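Local coordinates for carbohydrate binding module family 33 and 10 domain protein (Teredinibacter turnerae, PDB 6RW7) that is the copper-dependent AA10 lytic polysaccharide monooxygenase domain of a longer protein and probably acts on cellulose, at residues 142-147 / 154-159. Residues are numbered along the deposited sequence; the frame is centred on the assembly and turned at random.
Sequences CDESIV and NSAVEA. With NA (sodium ion), chain B.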
ATOM      1  N   CYS A 142      -0.779  -8.687  -9.700  1.00 11.88           N
ATOM      2  CA  CYS A 142      -1.892  -7.957 -10.328  1.00 12.36           C
ATOM      3  C   CYS A 142      -1.301  -6.683 -10.917  1.00 12.70           C
ATOM      4  O   CYS A 142      -0.553  -6.005 -10.218  1.00 12.83           O
ATOM      5  CB  CYS A 142      -2.966  -7.683  -9.286  1.00 13.47           C
ATOM      6  SG  CYS A 142      -4.473  -6.912  -9.928  1.00 16.41           S
ATOM      7  N   ASP A 143      -1.546  -6.435 -12.192  1.00 12.64           N
ATOM      8  CA  ASP A 143      -0.969  -5.269 -12.902  1.00 13.38           C
ATOM      9  C   ASP A 143      -2.004  -4.898 -13.949  1.00 13.65           C
ATOM     10  O   ASP A 143      -2.123  -5.625 -14.947  1.00 15.41           O
ATOM     11  CB  ASP A 143       0.416  -5.588 -13.464  1.00 14.31           C
ATOM     12  CG  ASP A 143       1.062  -4.428 -14.204  1.00 16.21           C
ATOM     13  OD1 ASP A 143       0.456  -3.363 -14.296  1.00 19.81           O
ATOM     14  OD2 ASP A 143       2.123  -4.628 -14.721  1.00 21.05           O
ATOM     15  N   GLU A 144      -2.815  -3.896 -13.638  1.00 12.64           N
ATOM     16  CA  GLU A 144      -3.975  -3.525 -14.462  1.00 12.01           C
ATOM     17  C   GLU A 144      -3.762  -2.094 -14.918  1.00 11.91           C
ATOM     18  O   GLU A 144      -3.684  -1.197 -14.050  1.00 12.50           O
ATOM     19  CB  GLU A 144      -5.263  -3.726 -13.683  1.00 11.82           C
ATOM     20  CG  GLU A 144      -5.505  -5.179 -13.331  1.00 12.38           C
ATOM     21  CD  GLU A 144      -5.740  -6.136 -14.488  1.00 14.89           C
ATOM     22  OE1 GLU A 144      -5.917  -5.684 -15.650  1.00 15.28           O
ATOM     23  OE2 GLU A 144      -5.690  -7.362 -14.241  1.00 15.12           O
ATOM     24  N   SER A 145      -3.780  -1.889 -16.229  1.00 11.65           N
ATOM     25  CA  SER A 145      -3.619  -0.547 -16.819  1.00 12.56           C
ATOM     26  C   SER A 145      -4.855  -0.151 -17.630  1.00 11.90           C
ATOM     27  O   SER A 145      -5.648  -1.014 -18.077  1.00 12.41           O
ATOM     28  CB  SER A 145      -2.357  -0.476 -17.625  1.00 14.32           C
ATOM     29  OG  SER A 145      -2.437  -1.289 -18.777  1.00 16.18           O
ATOM     30  N   ILE A 146      -5.037   1.152 -17.749  1.00 11.20           N
ATOM     31  CA  ILE A 146      -6.092   1.783 -18.578  1.00 11.52           C
ATOM     32  C   ILE A 146      -5.409   2.762 -19.523  1.00 11.45           C
ATOM     33  O   ILE A 146      -4.322   3.252 -19.229  1.00 11.79           O
ATOM     34  CB  ILE A 146      -7.164   2.496 -17.725  1.00 12.00           C
ATOM     35  CG1 ILE A 146      -6.557   3.546 -16.795  1.00 11.94           C
ATOM     36  CG2 ILE A 146      -8.022   1.486 -16.979  1.00 12.76           C
ATOM     37  CD1 ILE A 146      -7.613   4.406 -16.149  1.00 12.39           C
ATOM     38  N   VAL A 147      -6.012   2.982 -20.680  1.00 11.51           N
ATOM     39  CA  VAL A 147      -5.767   4.237 -21.428  1.00 12.26           C
ATOM     40  C   VAL A 147      -5.982   5.353 -20.412  1.00 11.97           C
ATOM     41  O   VAL A 147      -7.009   5.365 -19.723  1.00 11.32           O
ATOM     42  CB  VAL A 147      -6.723   4.342 -22.625  1.00 12.21           C
ATOM     43  CG1 VAL A 147      -6.642   5.710 -23.279  1.00 12.59           C
ATOM     44  CG2 VAL A 147      -6.421   3.250 -23.642  1.00 12.83           C
ATOM     45  N   ASN A 154     -10.532  -1.136 -19.228  1.00 12.71           N
ATOM     46  CA  ASN A 154     -10.075  -2.314 -18.444  1.00 13.21           C
ATOM     47  C   ASN A 154     -11.213  -2.714 -17.515  1.00 13.02           C
ATOM     48  O   ASN A 154     -11.554  -1.943 -16.612  1.00 13.05           O
ATOM     49  CB  ASN A 154      -8.765  -2.057 -17.701  1.00 12.65           C
ATOM     50  CG  ASN A 154      -8.181  -3.318 -17.100  1.00 12.68           C
ATOM     51  OD1 ASN A 154      -8.919  -4.259 -16.769  1.00 14.04           O
ATOM     52  ND2 ASN A 154      -6.861  -3.377 -17.026  1.00 11.45           N
ATOM     53  N   SER A 155     -11.776  -3.892 -17.712  1.00 14.55           N
ATOM     54  CA  SER A 155     -12.963  -4.330 -16.938  1.00 15.26           C
ATOM     55  C   SER A 155     -12.584  -4.646 -15.488  1.00 14.89           C
ATOM     56  O   SER A 155     -13.514  -4.782 -14.657  1.00 17.28           O
ATOM     57  CB  SER A 155     -13.634  -5.510 -17.589  1.00 17.62           C
ATOM     58  OG  SER A 155     -12.714  -6.565 -17.738  1.00 20.11           O
ATOM     59  N   ALA A 156     -11.295  -4.719 -15.173  1.00 13.73           N
ATOM     60  CA  ALA A 156     -10.828  -4.983 -13.791  1.00 13.05           C
ATOM     61  C   ALA A 156     -10.701  -3.690 -12.974  1.00 13.27           C
ATOM     62  O   ALA A 156     -10.440  -3.806 -11.780  1.00 13.21           O
ATOM     63  CB  ALA A 156      -9.516  -5.714 -13.815  1.00 13.25           C
ATOM     64  N   VAL A 157     -10.853  -2.514 -13.579  1.00 12.32           N
ATOM     65  CA  VAL A 157     -10.561  -1.222 -12.905  1.00 12.40           C
ATOM     66  C   VAL A 157     -11.806  -0.347 -13.011  1.00 14.29           C
ATOM     67  O   VAL A 157     -12.300  -0.149 -14.130  1.00 14.90           O
ATOM     68  CB  VAL A 157      -9.328  -0.525 -13.509  1.00 12.01           C
ATOM     69  CG1 VAL A 157      -8.945   0.664 -12.648  1.00 11.91           C
ATOM     70  CG2 VAL A 157      -8.129  -1.444 -13.722  1.00 11.91           C
ATOM     71  N   GLU A 158     -12.301   0.154 -11.886  1.00 14.00           N
ATOM     72  CA  GLU A 158     -13.522   0.985 -11.843  1.00 15.94           C
ATOM     73  C   GLU A 158     -13.226   2.292 -11.109  1.00 14.70           C
ATOM     74  O   GLU A 158     -12.555   2.256 -10.057  1.00 14.95           O
ATOM     75  CB  GLU A 158     -14.571   0.103 -11.181  1.00 20.26           C
ATOM     76  CG  GLU A 158     -15.832   0.777 -10.725  1.00 24.66           C
ATOM     77  CD  GLU A 158     -16.691  -0.334 -10.166  1.00 29.03           C
ATOM     78  OE1 GLU A 158     -16.540  -0.656  -8.973  1.00 29.69           O
ATOM     79  OE2 GLU A 158     -17.395  -0.967 -10.970  1.00 36.59           O
ATOM     80  N   ALA A 159     -13.698   3.403 -11.665  1.00 13.57           N
ATOM     81  CA  ALA A 159     -13.695   4.720 -11.006  1.00 14.27           C
ATOM     82  C   ALA A 159     -15.007   4.879 -10.227  1.00 15.59           C
ATOM     83  O   ALA A 159     -16.080   4.741 -10.827  1.00 16.96           O
ATOM     84  CB  ALA A 159     -13.520   5.822 -12.014  1.00 15.63           C
TER
HETATM   85 NA    NA B 301     -13.408  -0.475 -16.119  1.00 15.79          NA
HETATM   86  O   HOH W   1     -14.784  -1.961 -14.882  1.00 28.75           O
HETATM   87  O   HOH W   2     -14.446  -1.496 -18.057  1.00 19.63           O
HETATM   88  O   HOH W   3     -15.211   1.007 -15.799  1.00 23.40           O
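Across this contact the backbones come nearest at Ile146 and Asn154, 5.7 Å between their CA atoms, and widen to 7.0 Å between those of Glu144 and Ala156, with no main-chain hydrogen bond joining the two. The Asn154 amide bridges the gap. Asn154 holds CG anti to its own N (chi1 -170°), which carries Asn154 ND2 to residues 144-145, where it donates twice: to Glu144 OE1 at 2.8 Å, on the lone pair facing away from OE2, and to Ser145 O at 2.9 Å. Both acceptors lie in the amide plane, while the carboxylate stands 78° to it. The amide oxygen, Asn154 OD1, accepts from Ala156 N, forming an Asx turn at the start of the type I turn of 154-157. That turn leads into edge strand 157-160 of the four-stranded sheet, whereas strand 142-145 pairs with 111-118 in the other sheet of the LPMO β-sandwich; the contact thus joins the two layers. Asn154 O and Val157 O, together with Phe151 O and three waters, bind a sodium ion. Were Asn154 replaced by alanine, Ser145 O and the Glu144 carboxylate would probably lose this shared donor and the turn its side-chain acceptor. Apolar contacts add to the bonds: Val157 CG2 packs 3.7 Å from Glu144 CB, and Ile146 CG2 rests against Asn154 CB.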